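PDB 6NHS: beta-lactamase from Nostoc sp., which probably hydrolyses the beta-lactam ring of penicillin-type antibiotics as a class D serine beta-lactamase. Local coordinates for residues Leu24-Ile37 with Asp241-Ala255. Sequence-based numbering, arbitrary orientation.
Sequences LGRSFNQLGIKGSI and DAAARIEVTRRSLKA. With EDO (1,2-ethanediol), chain E.
The N-terminal helix 25-30 and residues 241-255 of the C-terminal helix 239-255 pair on one face of the central antiparallel sheet, running roughly antiparallel (145°) with their axes approaching to 9.1 Å. Val248 takes the middle: its CG1 meets the tip of Ile33, 3.5 Å from CD1, and packs just as closely, tighter than usual, against Leu31 CD1. Its other methyl, CG2, turns to the Phe28 ring, whose face lies against Val248 CB. Ile33 reaches this place because its CG1 branch stands between backbone N and carbonyl carbon (chi1 80°), which also sets CD1 3.6 Å from Ala244 CB.

This is the two-helix layer of the serine beta-lactamase and penicillin-binding-protein fold, in which first and last helices cover the sheet together; Ile33 and Val248 also touch strand 226-236 beneath. The first helix stops in a Schellman motif with Gly32 at positive phi, and the chain then turns into strand 35-41. From that strand Ile37 puts CD1 3.5 Å from Ser252 OG.

No direct hydrogen bond joins the two segments; a single water bridges them at the Leu24 end, donating to Leu24 O and to Ser252 OG (2.8 Å) and also bonded to Ser27 OG. The Ser252 hydroxyl in turn donates to Val248 O at 2.6 Å, from the opposite face of that carbonyl to Ser252 N. At the outer margin Leu31 CD2 sits over one face of the Arg251 guanidinium, toward its rim and 3.5 Å above its plane, while Arg251 NE forms a salt bridge with Glu247 OE2, its N-H pointing almost straight (177°) at the anti lone pair.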
loop_
_atom_site.group_PDB
_atom_site.type_symbol
_atom_site.label_atom_id
_atom_site.label_comp_id
_atom_site.label_asym_id
_atom_site.label_seq_id
_atom_site.Cartn_x
_atom_site.Cartn_y
_atom_site.Cartn_z
ATOM N N LEU A 24 13.133 -15.603 8.669
ATOM C CA LEU A 24 12.054 -14.626 8.727
ATOM C C LEU A 24 10.713 -15.264 9.060
ATOM O O LEU A 24 9.778 -14.550 9.429
ATOM C CB LEU A 24 11.947 -13.864 7.405
ATOM C CG LEU A 24 13.091 -12.901 7.083
ATOM C CD1 LEU A 24 12.772 -12.087 5.834
ATOM C CD2 LEU A 24 13.397 -11.989 8.278
ATOM N N GLY A 25 10.595 -16.585 8.935
ATOM C CA GLY A 25 9.373 -17.244 9.356
ATOM C C GLY A 25 9.188 -17.310 10.857
ATOM O O GLY A 25 8.088 -17.637 11.317
ATOM N N ARG A 26 10.233 -17.000 11.627
ATOM C CA ARG A 26 10.151 -17.123 13.077
ATOM C C ARG A 26 9.091 -16.189 13.652
ATOM O O ARG A 26 8.281 -16.597 14.493
ATOM C CB ARG A 26 11.519 -16.846 13.701
ATOM C CG ARG A 26 11.516 -16.939 15.211
ATOM C CD ARG A 26 12.845 -16.533 15.809
ATOM N NE ARG A 26 12.666 -16.064 17.180
ATOM C CZ ARG A 26 13.633 -16.006 18.088
ATOM N NH1 ARG A 26 14.861 -16.401 17.778
ATOM N NH2 ARG A 26 13.370 -15.562 19.312
ATOM N N SER A 27 9.073 -14.931 13.201
ATOM C CA SER A 27 8.105 -13.970 13.726
ATOM C C SER A 27 6.675 -14.415 13.447
ATOM O O SER A 27 5.785 -14.234 14.286
ATOM C CB SER A 27 8.361 -12.590 13.122
ATOM O OG SER A 27 9.746 -12.295 13.100
ATOM N N PHE A 28 6.437 -15.009 12.275
ATOM C CA PHE A 28 5.091 -15.442 11.916
ATOM C C PHE A 28 4.578 -16.503 12.882
ATOM O O PHE A 28 3.447 -16.422 13.373
ATOM C CB PHE A 28 5.078 -15.964 10.475
ATOM C CG PHE A 28 5.200 -14.880 9.440
ATOM C CD1 PHE A 28 6.430 -14.301 9.161
ATOM C CD2 PHE A 28 4.084 -14.431 8.754
ATOM C CE1 PHE A 28 6.544 -13.295 8.215
ATOM C CE2 PHE A 28 4.190 -13.422 7.805
ATOM C CZ PHE A 28 5.420 -12.854 7.538
ATOM N N ASN A 29 5.404 -17.504 13.176
ATOM C CA ASN A 29 4.948 -18.591 14.031
ATOM C C ASN A 29 4.829 -18.152 15.484
ATOM O O ASN A 29 3.969 -18.662 16.210
ATOM C CB ASN A 29 5.887 -19.788 13.892
ATOM C CG ASN A 29 5.938 -20.320 12.468
ATOM O OD1 ASN A 29 4.909 -20.436 11.796
ATOM N ND2 ASN A 29 7.139 -20.634 11.996
ATOM N N GLN A 30 5.665 -17.206 15.921
ATOM C CA GLN A 30 5.545 -16.679 17.279
ATOM C C GLN A 30 4.199 -15.994 17.478
ATOM O O GLN A 30 3.529 -16.193 18.497
ATOM C CB GLN A 30 6.687 -15.705 17.572
ATOM C CG GLN A 30 8.082 -16.314 17.506
ATOM C CD GLN A 30 8.620 -16.707 18.859
ATOM O OE1 GLN A 30 8.211 -16.161 19.881
ATOM N NE2 GLN A 30 9.547 -17.662 18.877
ATOM N N LEU A 31 3.788 -15.182 16.506
ATOM C CA LEU A 31 2.511 -14.484 16.564
ATOM C C LEU A 31 1.340 -15.344 16.110
ATOM O O LEU A 31 0.200 -14.872 16.142
ATOM C CB LEU A 31 2.581 -13.210 15.721
ATOM C CG LEU A 31 3.689 -12.261 16.174
ATOM C CD1 LEU A 31 3.845 -11.107 15.215
ATOM C CD2 LEU A 31 3.414 -11.746 17.588
ATOM N N GLY A 32 1.590 -16.582 15.692
ATOM C CA GLY A 32 0.512 -17.480 15.316
ATOM C C GLY A 32 -0.260 -17.056 14.087
ATOM O O GLY A 32 -1.468 -17.303 14.009
ATOM N N ILE A 33 0.400 -16.429 13.118
ATOM C CA ILE A 33 -0.272 -15.977 11.908
ATOM C C ILE A 33 0.338 -16.676 10.699
ATOM O O ILE A 33 1.524 -17.026 10.682
ATOM C CB ILE A 33 -0.210 -14.441 11.738
ATOM C CG1 ILE A 33 1.139 -14.017 11.166
ATOM C CG2 ILE A 33 -0.453 -13.733 13.071
ATOM C CD1 ILE A 33 1.252 -12.539 10.952
ATOM N N LYS A 34 -0.494 -16.892 9.686
ATOM C CA LYS A 34 -0.063 -17.434 8.409
ATOM C C LYS A 34 0.114 -16.288 7.428
ATOM O O LYS A 34 -0.740 -15.398 7.348
ATOM C CB LYS A 34 -1.080 -18.441 7.872
ATOM C CG LYS A 34 -1.317 -19.626 8.790
ATOM C CD LYS A 34 -2.214 -20.658 8.130
ATOM C CE LYS A 34 -2.416 -21.876 9.023
ATOM N NZ LYS A 34 -3.284 -22.896 8.368
ATOM N N GLY A 35 1.221 -16.298 6.694
ATOM C CA GLY A 35 1.434 -15.249 5.709
ATOM C C GLY A 35 2.819 -15.303 5.106
ATOM O O GLY A 35 3.481 -16.346 5.117
ATOM N N SER A 36 3.253 -14.157 4.593
ATOM C CA SER A 36 4.509 -14.072 3.868
ATOM C C SER A 36 5.088 -12.679 4.023
ATOM O O SER A 36 4.398 -11.731 4.413
ATOM C CB SER A 36 4.319 -14.385 2.379
ATOM O OG SER A 36 3.412 -13.466 1.792
ATOM N N ILE A 37 6.368 -12.558 3.688
ATOM C CA ILE A 37 6.999 -11.250 3.571
ATOM C C ILE A 37 8.077 -11.340 2.507
ATOM O O ILE A 37 8.728 -12.378 2.343
ATOM C CB ILE A 37 7.565 -10.741 4.917
ATOM C CG1 ILE A 37 8.017 -9.283 4.789
ATOM C CG2 ILE A 37 8.714 -11.615 5.401
ATOM C CD1 ILE A 37 8.396 -8.621 6.106
ATOM N N ASP A 241 -5.193 -10.402 14.805
ATOM C CA ASP A 241 -4.294 -10.652 13.683
ATOM C C ASP A 241 -3.918 -9.366 12.955
ATOM O O ASP A 241 -2.838 -9.287 12.357
ATOM C CB ASP A 241 -4.933 -11.630 12.694
ATOM C CG ASP A 241 -5.117 -13.016 13.276
ATOM O OD1 ASP A 241 -4.408 -13.351 14.249
ATOM O OD2 ASP A 241 -5.967 -13.772 12.754
ATOM N N ALA A 242 -4.793 -8.357 12.982
ATOM C CA ALA A 242 -4.546 -7.144 12.206
ATOM C C ALA A 242 -3.292 -6.420 12.679
ATOM O O ALA A 242 -2.524 -5.899 11.864
ATOM C CB ALA A 242 -5.756 -6.215 12.281
ATOM N N ALA A 243 -3.067 -6.376 13.994
ATOM C CA ALA A 243 -1.868 -5.732 14.518
ATOM C C ALA A 243 -0.593 -6.436 14.068
ATOM O O ALA A 243 0.476 -5.814 14.050
ATOM C CB ALA A 243 -1.922 -5.680 16.047
ATOM N N ALA A 244 -0.681 -7.712 13.686
ATOM C CA ALA A 244 0.509 -8.433 13.259
ATOM C C ALA A 244 1.027 -7.956 11.908
ATOM O O ALA A 244 2.178 -8.246 11.573
ATOM C CB ALA A 244 0.222 -9.933 13.211
ATOM N N ARG A 245 0.211 -7.233 11.131
ATOM C CA ARG A 245 0.654 -6.727 9.832
ATOM C C ARG A 245 1.941 -5.921 9.963
ATOM O O ARG A 245 2.925 -6.171 9.259
ATOM C CB ARG A 245 -0.440 -5.859 9.206
ATOM C CG ARG A 245 -1.658 -6.611 8.708
ATOM C CD ARG A 245 -2.713 -5.634 8.239
ATOM N NE ARG A 245 -3.190 -4.787 9.332
ATOM C CZ ARG A 245 -4.074 -3.809 9.176
ATOM N NH1 ARG A 245 -4.462 -3.081 10.217
ATOM N NH2 ARG A 245 -4.576 -3.564 7.973
ATOM N N ILE A 246 1.945 -4.944 10.869
ATOM C CA ILE A 246 3.123 -4.106 11.054
ATOM C C ILE A 246 4.156 -4.808 11.929
ATOM O O ILE A 246 5.363 -4.703 11.685
ATOM C CB ILE A 246 2.695 -2.742 11.628
ATOM C CG1 ILE A 246 1.950 -1.947 10.548
ATOM C CG2 ILE A 246 3.891 -1.966 12.165
ATOM C CD1 ILE A 246 1.365 -0.658 11.017
ATOM N N GLU A 247 3.701 -5.561 12.934
ATOM C CA GLU A 247 4.630 -6.178 13.876
ATOM C C GLU A 247 5.534 -7.205 13.196
ATOM O O GLU A 247 6.734 -7.271 13.494
ATOM C CB GLU A 247 3.854 -6.808 15.033
ATOM C CG GLU A 247 4.726 -7.394 16.140
ATOM C CD GLU A 247 5.624 -6.364 16.811
ATOM O OE1 GLU A 247 5.319 -5.157 16.746
ATOM O OE2 GLU A 247 6.646 -6.768 17.399
ATOM N N VAL A 248 4.993 -8.021 12.283
ATOM C CA VAL A 248 5.877 -8.983 11.624
ATOM C C VAL A 248 6.840 -8.264 10.698
ATOM O O VAL A 248 7.985 -8.700 10.529
ATOM C CB VAL A 248 5.106 -10.081 10.863
ATOM C CG1 VAL A 248 4.204 -10.842 11.788
ATOM C CG2 VAL A 248 4.327 -9.507 9.699
ATOM N N THR A 249 6.404 -7.159 10.087
ATOM C CA THR A 249 7.319 -6.349 9.295
ATOM C C THR A 249 8.441 -5.800 10.168
ATOM O O THR A 249 9.622 -5.887 9.810
ATOM C CB THR A 249 6.555 -5.214 8.609
ATOM O OG1 THR A 249 5.437 -5.752 7.895
ATOM C CG2 THR A 249 7.455 -4.485 7.624
ATOM N N ARG A 250 8.085 -5.249 11.336
ATOM C CA ARG A 250 9.083 -4.741 12.276
ATOM C C ARG A 250 10.081 -5.820 12.663
ATOM O O ARG A 250 11.297 -5.614 12.602
ATOM C CB ARG A 250 8.410 -4.210 13.544
ATOM C CG ARG A 250 7.594 -2.974 13.385
ATOM C CD ARG A 250 7.245 -2.409 14.762
ATOM N NE ARG A 250 6.571 -1.135 14.608
ATOM C CZ ARG A 250 7.211 0.015 14.452
ATOM N NH1 ARG A 250 6.520 1.136 14.304
ATOM N NH2 ARG A 250 8.540 0.039 14.471
ATOM N N ARG A 251 9.575 -6.976 13.096
ATOM C CA ARG A 251 10.459 -8.042 13.552
ATOM C C ARG A 251 11.332 -8.559 12.418
ATOM O O ARG A 251 12.488 -8.937 12.640
ATOM C CB ARG A 251 9.637 -9.172 14.170
ATOM C CG ARG A 251 8.811 -8.720 15.366
ATOM C CD ARG A 251 8.196 -9.896 16.093
ATOM N NE ARG A 251 7.357 -9.465 17.207
ATOM C CZ ARG A 251 6.923 -10.270 18.172
ATOM N NH1 ARG A 251 7.258 -11.554 18.167
ATOM N NH2 ARG A 251 6.161 -9.788 19.145
ATOM N N SER A 252 10.800 -8.576 11.193
ATOM C CA SER A 252 11.593 -9.027 10.052
ATOM C C SER A 252 12.750 -8.073 9.779
ATOM O O SER A 252 13.899 -8.503 9.620
ATOM C CB SER A 252 10.705 -9.166 8.816
ATOM O OG SER A 252 9.632 -10.058 9.060
ATOM N N LEU A 253 12.463 -6.770 9.727
ATOM C CA LEU A 253 13.507 -5.778 9.483
ATOM C C LEU A 253 14.568 -5.800 10.578
ATOM O O LEU A 253 15.767 -5.691 10.291
ATOM C CB LEU A 253 12.885 -4.387 9.365
ATOM C CG LEU A 253 11.967 -4.177 8.156
ATOM C CD1 LEU A 253 11.253 -2.837 8.244
ATOM C CD2 LEU A 253 12.747 -4.284 6.856
ATOM N N LYS A 254 14.154 -5.945 11.840
ATOM C CA LYS A 254 15.135 -6.010 12.921
ATOM C C LYS A 254 15.972 -7.282 12.833
ATOM O O LYS A 254 17.165 -7.268 13.154
ATOM C CB LYS A 254 14.437 -5.909 14.276
ATOM C CG LYS A 254 14.035 -4.485 14.637
ATOM C CD LYS A 254 13.661 -4.352 16.099
ATOM C CE LYS A 254 12.217 -4.750 16.345
ATOM N NZ LYS A 254 11.513 -3.700 17.136
ATOM N N ALA A 255 15.368 -8.390 12.391
ATOM C CA ALA A 255 16.130 -9.618 12.181
ATOM C C ALA A 255 17.233 -9.437 11.148
ATOM O O ALA A 255 18.224 -10.173 11.176
ATOM C CB ALA A 255 15.199 -10.753 11.754
HETATM C C1 EDO E . -6.751 -0.871 6.754
HETATM O O1 EDO E . -5.388 -0.462 6.627
HETATM C C2 EDO E . -6.966 -1.408 8.164
HETATM O O2 EDO E . -6.130 -0.691 9.078
HETATM O O HOH W 1 10.240 -12.285 10.558
#